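Local structure of glutathione S-transferase (Ceriporiopsis subvermispora, 6J3E) at residues P46-A49 and S50-E54; A118-E121 and A122-A126; G167-K170 and R171-W175; A245-E248 and K249-V252. The protein probably catalyses the transfer of glutathione to electrophilic substrates, as a serine-type glutathione S-transferase of a wood-decaying fungus. All blocks are in the same frame, centred on the assembly; numbering follows the deposited sequence.

Contact 1: P46-A49 and S50-E54; sequences PDIA and SVCKE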
loop_
_atom_site.group_PDB
_atom_site.type_symbol
_atom_site.label_atom_id
_atom_site.label_comp_id
_atom_site.label_asym_id
_atom_site.label_seq_id
_atom_site.Cartn_x
_atom_site.Cartn_y
_atom_site.Cartn_z
ATOM N N PRO A 46 -28.758 -2.985 -10.191
ATOM C CA PRO A 46 -29.025 -4.296 -10.803
ATOM C C PRO A 46 -28.879 -4.313 -12.330
ATOM O O PRO A 46 -28.793 -5.405 -12.910
ATOM C CB PRO A 46 -30.462 -4.602 -10.359
ATOM C CG PRO A 46 -31.073 -3.257 -10.107
ATOM C CD PRO A 46 -29.984 -2.351 -9.659
ATOM N N ASP A 47 -28.834 -3.153 -12.985
ATOM C CA ASP A 47 -28.641 -3.072 -14.424
ATOM C C ASP A 47 -27.185 -2.933 -14.815
ATOM O O ASP A 47 -26.888 -2.890 -16.013
ATOM C CB ASP A 47 -29.408 -1.884 -15.023
ATOM C CG ASP A 47 -30.833 -1.779 -14.513
ATOM O OD1 ASP A 47 -31.465 -2.825 -14.256
ATOM O OD2 ASP A 47 -31.314 -0.633 -14.361
ATOM N N ILE A 48 -26.272 -2.850 -13.848
ATOM C CA ILE A 48 -24.894 -2.499 -14.172
ATOM C C ILE A 48 -24.292 -3.542 -15.106
ATOM O O ILE A 48 -23.720 -3.212 -16.152
ATOM C CB ILE A 48 -24.065 -2.332 -12.888
ATOM C CG1 ILE A 48 -24.451 -1.034 -12.183
ATOM C CG2 ILE A 48 -22.596 -2.315 -13.198
ATOM C CD1 ILE A 48 -23.782 -0.845 -10.825
ATOM N N ALA A 49 -24.428 -4.815 -14.745
ATOM C CA ALA A 49 -23.939 -5.888 -15.598
ATOM C C ALA A 49 -24.532 -5.769 -16.999
ATOM O O ALA A 49 -23.806 -5.742 -18.006
ATOM C CB ALA A 49 -24.281 -7.235 -14.965
ATOM N N SER A 50 -25.858 -5.619 -17.064
ATOM C CA SER A 50 -26.557 -5.567 -18.340
ATOM C C SER A 50 -26.065 -4.418 -19.208
ATOM O O SER A 50 -25.881 -4.578 -20.419
ATOM C CB SER A 50 -28.055 -5.449 -18.087
ATOM O OG SER A 50 -28.763 -5.658 -19.283
ATOM N N VAL A 51 -25.830 -3.253 -18.614
ATOM C CA VAL A 51 -25.355 -2.128 -19.409
ATOM C C VAL A 51 -23.915 -2.354 -19.846
ATOM O O VAL A 51 -23.512 -1.955 -20.945
ATOM C CB VAL A 51 -25.505 -0.824 -18.612
ATOM C CG1 VAL A 51 -24.583 0.263 -19.192
ATOM C CG2 VAL A 51 -26.953 -0.368 -18.590
ATOM N N CYS A 52 -23.104 -2.976 -18.993
ATOM C CA CYS A 52 -21.706 -3.181 -19.364
ATOM C C CYS A 52 -21.595 -4.078 -20.584
ATOM O O CYS A 52 -20.751 -3.854 -21.459
ATOM C CB CYS A 52 -20.921 -3.791 -18.212
ATOM S SG CYS A 52 -20.562 -2.662 -16.860
ATOM N N LYS A 53 -22.436 -5.108 -20.655
ATOM C CA LYS A 53 -22.384 -5.992 -21.804
ATOM C C LYS A 53 -22.773 -5.246 -23.072
ATOM O O LYS A 53 -22.120 -5.400 -24.110
ATOM C CB LYS A 53 -23.274 -7.207 -21.568
ATOM C CG LYS A 53 -22.773 -8.046 -20.419
ATOM C CD LYS A 53 -23.008 -9.506 -20.649
ATOM C CE LYS A 53 -22.388 -10.317 -19.527
ATOM N NZ LYS A 53 -20.904 -10.284 -19.578
ATOM N N GLU A 54 -23.792 -4.385 -22.989
ATOM C CA GLU A 54 -24.226 -3.639 -24.168
ATOM C C GLU A 54 -23.102 -2.788 -24.737
ATOM O O GLU A 54 -22.927 -2.719 -25.958
ATOM C CB GLU A 54 -25.436 -2.762 -23.836
ATOM C CG GLU A 54 -26.680 -3.543 -23.391
ATOM C CD GLU A 54 -27.961 -2.713 -23.456
ATOM O OE1 GLU A 54 -29.061 -3.318 -23.410
ATOM O OE2 GLU A 54 -27.866 -1.462 -23.563
HETATM O O HOH W 1 -27.547 -6.260 -15.016
#
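I48 and C52, one turn apart on helix 48-55, make the tightly packed side of the first two turns of the helix. The methyl CG2 of I48 lies 4.2 Å from SG of C52, and both side chains turn into the body of the domain. There I48 also meets I10 and V43, and its side chain comes within about 4 Å (nearest atoms) of that of L71, a residue seen to bind glutathione; C52 packs on A57 and Y69. The backbone beneath is a regular alpha helix. V51 N donates to D47 O at 2.8 Å, C52 N to I48 O at 2.9 Å and K53 N to A49 O at 3.0 Å. V51 lies on another side of the helix: with CG1 anti to the backbone N (chi1 160°), its CG2 is left beside that nitrogen and rests 3.6 Å from D47 O.

The outer side is looser and polar. At S50 a water takes over the link to the preceding turn, accepting from S50 N at 2.7 Å and donating to P46 O at 2.6 Å. The charged ends look elsewhere: D47 OD2 forms a salt bridge with R142 of helix 141-153, on which P46 also packs, and K53 NZ bonds to Y69 OH.

Chemically, the turn is two-sided. I48 faces the glutathione site at L71, consistent with the place this helix holds after the second strand of the thioredoxin-like domain, while a water bridges the first turn and the D47-R142 salt bridge ties the helix start to the C-terminal domain.

Contact 2: A118-E121 and A122-A126; sequences AFSE and AIVRA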
loop_
_atom_site.group_PDB
_atom_site.type_symbol
_atom_site.label_atom_id
_atom_site.label_comp_id
_atom_site.label_asym_id
_atom_site.label_seq_id
_atom_site.Cartn_x
_atom_site.Cartn_y
_atom_site.Cartn_z
ATOM N N ALA A 118 -2.566 -0.081 -0.786
ATOM C CA ALA A 118 -2.405 0.412 0.581
ATOM C C ALA A 118 -3.659 1.128 1.046
ATOM O O ALA A 118 -4.133 0.929 2.175
ATOM C CB ALA A 118 -1.206 1.356 0.679
ATOM N N PHE A 119 -4.215 1.966 0.165
ATOM C CA PHE A 119 -5.420 2.705 0.492
ATOM C C PHE A 119 -6.595 1.763 0.721
ATOM O O PHE A 119 -7.373 1.946 1.664
ATOM C CB PHE A 119 -5.721 3.700 -0.631
ATOM C CG PHE A 119 -6.953 4.519 -0.396
ATOM C CD1 PHE A 119 -8.198 4.050 -0.781
ATOM C CD2 PHE A 119 -6.874 5.751 0.231
ATOM C CE1 PHE A 119 -9.345 4.804 -0.553
ATOM C CE2 PHE A 119 -8.003 6.509 0.465
ATOM C CZ PHE A 119 -9.243 6.041 0.068
ATOM N N SER A 120 -6.760 0.765 -0.152
ATOM C CA SER A 120 -7.847 -0.190 0.032
ATOM C C SER A 120 -7.687 -0.937 1.342
ATOM O O SER A 120 -8.658 -1.140 2.077
ATOM C CB SER A 120 -7.904 -1.174 -1.141
ATOM O OG SER A 120 -8.482 -0.578 -2.294
ATOM N N GLU A 121 -6.465 -1.357 1.655
ATOM C CA GLU A 121 -6.239 -2.035 2.921
ATOM C C GLU A 121 -6.491 -1.111 4.104
ATOM O O GLU A 121 -7.087 -1.531 5.094
ATOM C CB GLU A 121 -4.821 -2.595 2.980
ATOM C CG GLU A 121 -4.712 -3.949 2.323
ATOM C CD GLU A 121 -5.880 -4.848 2.682
ATOM O OE1 GLU A 121 -6.052 -5.144 3.886
ATOM O OE2 GLU A 121 -6.624 -5.246 1.760
ATOM N N ALA A 122 -6.052 0.149 4.024
ATOM C CA ALA A 122 -6.149 1.017 5.196
ATOM C C ALA A 122 -7.533 1.638 5.376
ATOM O O ALA A 122 -7.961 1.845 6.515
ATOM C CB ALA A 122 -5.106 2.131 5.131
ATOM N N ILE A 123 -8.240 1.955 4.296
ATOM C CA ILE A 123 -9.456 2.768 4.353
ATOM C C ILE A 123 -10.693 1.944 4.022
ATOM O O ILE A 123 -11.612 1.831 4.838
ATOM C CB ILE A 123 -9.346 3.994 3.419
ATOM C CG1 ILE A 123 -8.157 4.880 3.804
ATOM C CG2 ILE A 123 -10.628 4.777 3.400
ATOM C CD1 ILE A 123 -7.966 5.022 5.298
ATOM N N VAL A 124 -10.727 1.348 2.831
ATOM C CA VAL A 124 -11.986 0.935 2.221
ATOM C C VAL A 124 -12.707 -0.074 3.092
ATOM O O VAL A 124 -13.926 0.024 3.294
ATOM C CB VAL A 124 -11.739 0.385 0.807
ATOM C CG1 VAL A 124 -12.968 -0.371 0.298
ATOM C CG2 VAL A 124 -11.395 1.514 -0.136
ATOM N N ARG A 125 -11.979 -1.052 3.636
ATOM C CA ARG A 125 -12.637 -2.045 4.477
ATOM C C ARG A 125 -13.010 -1.487 5.843
ATOM O O ARG A 125 -13.938 -2.003 6.472
ATOM C CB ARG A 125 -11.757 -3.271 4.638
ATOM C CG ARG A 125 -11.002 -3.607 3.387
ATOM C CD ARG A 125 -9.714 -4.309 3.736
ATOM N NE ARG A 125 -9.966 -5.586 4.398
ATOM C CZ ARG A 125 -9.030 -6.282 5.028
ATOM N NH1 ARG A 125 -9.327 -7.439 5.614
ATOM N NH2 ARG A 125 -7.787 -5.808 5.091
ATOM N N ALA A 126 -12.316 -0.446 6.313
ATOM C CA ALA A 126 -12.710 0.200 7.563
ATOM C C ALA A 126 -14.011 0.974 7.393
ATOM O O ALA A 126 -14.846 0.993 8.299
ATOM C CB ALA A 126 -11.596 1.126 8.055
#
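F119 lies flat against I123 one turn further along helix 109-136. CG1 of I123 stands over one face of the ring, 4.0 Å from its centroid and only 21° off the normal, a CH-pi contact displaced toward CE2. The ring gets there because F119 CG is anti to the backbone N (chi1 180°), which swings the phenyl forward along the helix; F119 CE1 then comes 3.9 Å from V124 CG2, approached obliquely. Helices 169-189 and 206-222 enclose the aromatic group further, through I185, T210, I211 and W214, the last with its ring plane at about 55° to that of F119. Cutting F119 back to an alanine would probably take from I123 CG1 the ring face it lies over and from W214 its neighbouring ring, opening a gap between the three helices.

A122 is held through its backbone, A122 N donating to A118 O at 2.8 Å, with its methyl CB 3.3 Å from that same oxygen. The next turn widens to a pi-type turn at 122-124, and the V124 N to S120 O bond is accordingly weak, at 3.3 Å.

E121 bends at chi2, which turns its carboxylate toward the R125 guanidinium. The charges suit a salt bridge, but OE1 and NH2 are modelled too close, which leaves its detail doubtful. F117 of the second subunit packs on A118, E121 and A122.

The chemistry thus divides round the helix: aromatic and aliphatic carbon fills the inside of the all-helical domain, while A118 and A122, with E121, face the second subunit.

Contact 3: G167-K170 and R171-W175; sequences GSEK and RAKAW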
loop_
_atom_site.group_PDB
_atom_site.type_symbol
_atom_site.label_atom_id
_atom_site.label_comp_id
_atom_site.label_asym_id
_atom_site.label_seq_id
_atom_site.Cartn_x
_atom_site.Cartn_y
_atom_site.Cartn_z
ATOM N N GLY A 167 -24.672 4.392 18.483
ATOM C CA GLY A 167 -24.533 4.180 19.906
ATOM C C GLY A 167 -24.042 2.808 20.315
ATOM O O GLY A 167 -23.901 2.559 21.520
ATOM N N SER A 168 -23.784 1.906 19.373
ATOM C CA SER A 168 -23.270 0.592 19.731
ATOM C C SER A 168 -21.762 0.648 19.961
ATOM O O SER A 168 -21.084 1.606 19.590
ATOM C CB SER A 168 -23.581 -0.426 18.635
ATOM O OG SER A 168 -22.817 -0.166 17.470
ATOM N N GLU A 169 -21.229 -0.403 20.573
ATOM C CA GLU A 169 -19.779 -0.512 20.635
ATOM C C GLU A 169 -19.208 -0.898 19.275
ATOM O O GLU A 169 -18.133 -0.414 18.897
ATOM C CB GLU A 169 -19.359 -1.509 21.710
ATOM C CG GLU A 169 -17.855 -1.745 21.733
ATOM C CD GLU A 169 -17.318 -2.126 23.099
ATOM O OE1 GLU A 169 -17.689 -1.456 24.093
ATOM O OE2 GLU A 169 -16.510 -3.083 23.171
ATOM N N LYS A 170 -19.927 -1.725 18.511
ATOM C CA LYS A 170 -19.504 -2.012 17.143
ATOM C C LYS A 170 -19.237 -0.728 16.374
ATOM O O LYS A 170 -18.194 -0.583 15.724
ATOM C CB LYS A 170 -20.569 -2.827 16.412
ATOM C CG LYS A 170 -20.529 -4.332 16.557
ATOM C CD LYS A 170 -21.708 -4.909 15.732
ATOM C CE LYS A 170 -21.525 -6.367 15.399
ATOM N NZ LYS A 170 -21.370 -7.109 16.667
ATOM N N ARG A 171 -20.181 0.218 16.414
ATOM C CA ARG A 171 -19.981 1.432 15.631
ATOM C C ARG A 171 -18.798 2.231 16.146
ATOM O O ARG A 171 -18.086 2.863 15.362
ATOM C CB ARG A 171 -21.224 2.302 15.632
ATOM C CG ARG A 171 -21.142 3.425 14.632
ATOM C CD ARG A 171 -22.463 4.168 14.540
ATOM N NE ARG A 171 -22.494 5.175 13.477
ATOM C CZ ARG A 171 -22.980 4.942 12.257
ATOM N NH1 ARG A 171 -22.992 5.901 11.344
ATOM N NH2 ARG A 171 -23.455 3.735 11.958
ATOM N N ALA A 172 -18.562 2.208 17.455
ATOM C CA ALA A 172 -17.435 2.962 17.987
ATOM C C ALA A 172 -16.116 2.323 17.575
ATOM O O ALA A 172 -15.184 3.026 17.179
ATOM C CB ALA A 172 -17.538 3.074 19.504
ATOM N N LYS A 173 -16.030 0.991 17.630
ATOM C CA LYS A 173 -14.823 0.315 17.178
ATOM C C LYS A 173 -14.594 0.540 15.687
ATOM O O LYS A 173 -13.450 0.725 15.249
ATOM C CB LYS A 173 -14.898 -1.175 17.514
ATOM C CG LYS A 173 -14.842 -1.424 19.023
ATOM C CD LYS A 173 -14.158 -2.737 19.406
ATOM C CE LYS A 173 -12.975 -2.499 20.366
ATOM N NZ LYS A 173 -11.747 -1.978 19.671
ATOM N N ALA A 174 -15.672 0.580 14.901
ATOM C CA ALA A 174 -15.538 0.864 13.477
ATOM C C ALA A 174 -14.933 2.243 13.239
ATOM O O ALA A 174 -14.076 2.414 12.365
ATOM C CB ALA A 174 -16.898 0.766 12.795
ATOM N N TRP A 175 -15.405 3.258 13.972
ATOM C CA TRP A 175 -14.847 4.595 13.792
ATOM C C TRP A 175 -13.374 4.610 14.139
ATOM O O TRP A 175 -12.562 5.192 13.414
ATOM C CB TRP A 175 -15.589 5.617 14.647
ATOM C CG TRP A 175 -16.776 6.156 13.942
ATOM C CD1 TRP A 175 -18.089 6.066 14.342
ATOM C CD2 TRP A 175 -16.782 6.847 12.687
ATOM N NE1 TRP A 175 -18.905 6.679 13.414
ATOM C CE2 TRP A 175 -18.129 7.157 12.386
ATOM C CE3 TRP A 175 -15.782 7.238 11.790
ATOM C CZ2 TRP A 175 -18.497 7.844 11.229
ATOM C CZ3 TRP A 175 -16.151 7.917 10.642
ATOM C CH2 TRP A 175 -17.501 8.211 10.373
#
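S168 caps the first turn of helix 169-189: its OG accepts from R171 N at 2.9 Å with an N-H...O angle of 162°. The side chain of R171 adds a salt bridge from its NE to E228 of helix 227-232, which W175 NE1 also binds. At S168 the chi1 of 70° sets OG between the backbone N and the carbonyl carbon, from where it reaches forward over the helix start and also lies 3.5 Å from R171 CB. The same hydroxyl bonds to P165 O, so it ties the incoming loop to the N-cap. A valine in its place would probably leave R171 N without its acceptor and the loop at P165 without its tether, fraying the first turn.

Backbone bonding grows firmer away from the cap. A172 N to S168 O is weak at 3.4 Å, whereas K173 N to E169 O is short (2.8 Å) and almost straight (171°), and A174 N to K170 O measures 2.9 Å.

Outside the backbone the packing is thin. E169 and K173 run side by side, with E169 CG 4.1 Å from K173 CG. Their charged ends do not meet: E169 OE2 and K173 NZ are 6.0 Å apart, and NZ pairs with E176 instead.

R171, A174 and W175 all lean on I130 of helix 109-136, so the helix start is anchored along one flank to helices 109-136 and 227-232.

Contact 4: A245-E248 and K249-V252; sequences ALFE and KYEV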
loop_
_atom_site.group_PDB
_atom_site.type_symbol
_atom_site.label_atom_id
_atom_site.label_comp_id
_atom_site.label_asym_id
_atom_site.label_seq_id
_atom_site.Cartn_x
_atom_site.Cartn_y
_atom_site.Cartn_z
ATOM N N ALA A 245 -11.651 21.014 0.381
ATOM C CA ALA A 245 -11.728 22.405 -0.053
ATOM C C ALA A 245 -10.896 22.637 -1.305
ATOM O O ALA A 245 -11.340 23.307 -2.247
ATOM C CB ALA A 245 -11.274 23.333 1.070
ATOM N N LEU A 246 -9.689 22.072 -1.339
ATOM C CA LEU A 246 -8.819 22.240 -2.493
ATOM C C LEU A 246 -9.473 21.770 -3.782
ATOM O O LEU A 246 -9.187 22.312 -4.859
ATOM C CB LEU A 246 -7.522 21.478 -2.259
ATOM C CG LEU A 246 -6.483 22.167 -1.384
ATOM C CD1 LEU A 246 -5.366 21.182 -1.087
ATOM C CD2 LEU A 246 -5.956 23.413 -2.091
ATOM N N PHE A 247 -10.337 20.762 -3.696
ATOM C CA PHE A 247 -10.970 20.168 -4.861
ATOM C C PHE A 247 -12.371 20.691 -5.105
ATOM O O PHE A 247 -12.985 20.317 -6.110
ATOM C CB PHE A 247 -11.018 18.640 -4.715
ATOM C CG PHE A 247 -9.701 17.975 -4.971
ATOM C CD1 PHE A 247 -8.803 17.766 -3.940
ATOM C CD2 PHE A 247 -9.350 17.579 -6.263
ATOM C CE1 PHE A 247 -7.576 17.167 -4.185
ATOM C CE2 PHE A 247 -8.115 16.983 -6.523
ATOM C CZ PHE A 247 -7.226 16.777 -5.481
ATOM N N GLU A 248 -12.887 21.546 -4.216
ATOM C CA GLU A 248 -14.289 21.945 -4.294
ATOM C C GLU A 248 -14.676 22.416 -5.692
ATOM O O GLU A 248 -15.726 22.029 -6.214
ATOM C CB GLU A 248 -14.568 23.033 -3.274
ATOM C CG GLU A 248 -16.019 23.374 -3.166
ATOM C CD GLU A 248 -16.310 24.095 -1.875
ATOM O OE1 GLU A 248 -17.507 24.244 -1.545
ATOM O OE2 GLU A 248 -15.335 24.499 -1.189
ATOM N N LYS A 249 -13.820 23.223 -6.330
ATOM C CA LYS A 249 -14.075 23.699 -7.685
ATOM C C LYS A 249 -14.234 22.557 -8.688
ATOM O O LYS A 249 -14.633 22.801 -9.836
ATOM C CB LYS A 249 -12.947 24.638 -8.124
ATOM C CG LYS A 249 -11.667 23.930 -8.544
ATOM C CD LYS A 249 -10.398 24.809 -8.447
ATOM C CE LYS A 249 -9.763 24.732 -7.058
ATOM N NZ LYS A 249 -8.348 25.197 -7.057
ATOM N N TYR A 250 -13.942 21.323 -8.284
ATOM C CA TYR A 250 -14.178 20.159 -9.116
ATOM C C TYR A 250 -15.242 19.228 -8.546
ATOM O O TYR A 250 -15.555 18.216 -9.179
ATOM C CB TYR A 250 -12.869 19.394 -9.314
ATOM C CG TYR A 250 -11.710 20.243 -9.797
ATOM C CD1 TYR A 250 -11.607 20.637 -11.130
ATOM C CD2 TYR A 250 -10.700 20.629 -8.919
ATOM C CE1 TYR A 250 -10.536 21.409 -11.560
ATOM C CE2 TYR A 250 -9.633 21.389 -9.345
ATOM C CZ TYR A 250 -9.557 21.783 -10.658
ATOM O OH TYR A 250 -8.481 22.535 -11.062
ATOM N N GLU A 251 -15.799 19.541 -7.369
ATOM C CA GLU A 251 -16.876 18.753 -6.766
ATOM C C GLU A 251 -18.211 19.200 -7.364
ATOM O O GLU A 251 -19.008 19.904 -6.740
ATOM C CB GLU A 251 -16.862 18.908 -5.247
ATOM C CG GLU A 251 -18.045 18.241 -4.528
ATOM C CD GLU A 251 -18.077 18.506 -3.042
ATOM O OE1 GLU A 251 -19.117 18.216 -2.406
ATOM O OE2 GLU A 251 -17.068 18.988 -2.492
ATOM N N VAL A 252 -18.441 18.800 -8.617
ATOM C CA VAL A 252 -19.594 19.294 -9.373
ATOM C C VAL A 252 -20.135 18.189 -10.275
ATOM O O VAL A 252 -19.378 17.387 -10.827
ATOM C CB VAL A 252 -19.241 20.549 -10.215
ATOM C CG1 VAL A 252 -18.514 21.612 -9.393
ATOM C CG2 VAL A 252 -18.393 20.167 -11.386
#
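F247 and Y250 are joined by a short bond of unusual direction: Y250 N donates to F247 O at 2.6 Å from above the carbonyl plane, 37° out of it, near the end of helix 235-247. The next one, E251 N to E248 O at 2.7 Å, is bent more strongly still, with a C=O...N angle of only 119°. Both link residues three apart, so the chain winds more tightly here than an alpha helix, and E251 then centres an inverse gamma turn, with a weak V252 N to Y250 O bond of 3.0 Å.

Side chains add little across the turn. The rings of F247 and Y250 come no nearer than 4.3 Å, between their CD2 atoms. A chi1 of 78° and a bend at chi3 fold the K249 chain back, and its CE comes 3.3 Å from L246 O.

F247 is buried against D208, I209 and V212 of helix 206-222, and E251 forms a salt bridge with R220 of the same helix. On the other flank Y250 meets Y29 and, edge-to-face, F33, while N32 bonds to the carbonyls of Y250 and V252; the chain thus leaves its last helix wedged between helix 206-222 and helix 22-34 of the thioredoxin-like domain.

Overall arrangement
All four contacts are local turns, but they differ in burial. Contact 2 lies deepest, in the middle of helix 109-136 and against the second subunit; contacts 3 and 4 are largely surface, and contact 1 is partly buried. Contacts 2 and 3 come within about 4 Å at their nearest atoms, without touching, and share helices 109-136 and 169-189; contacts 2 and 4 both lean on helix 206-222. Contact 1 alone belongs to the N-terminal domain, its centre about 27 Å from that of contact 2. Chemistry follows place: ring packing in mid-helix, hydroxyl capping or a water bridge at helix starts, and short backbone bonds made from above the carbonyl planes where the chain leaves the last helix.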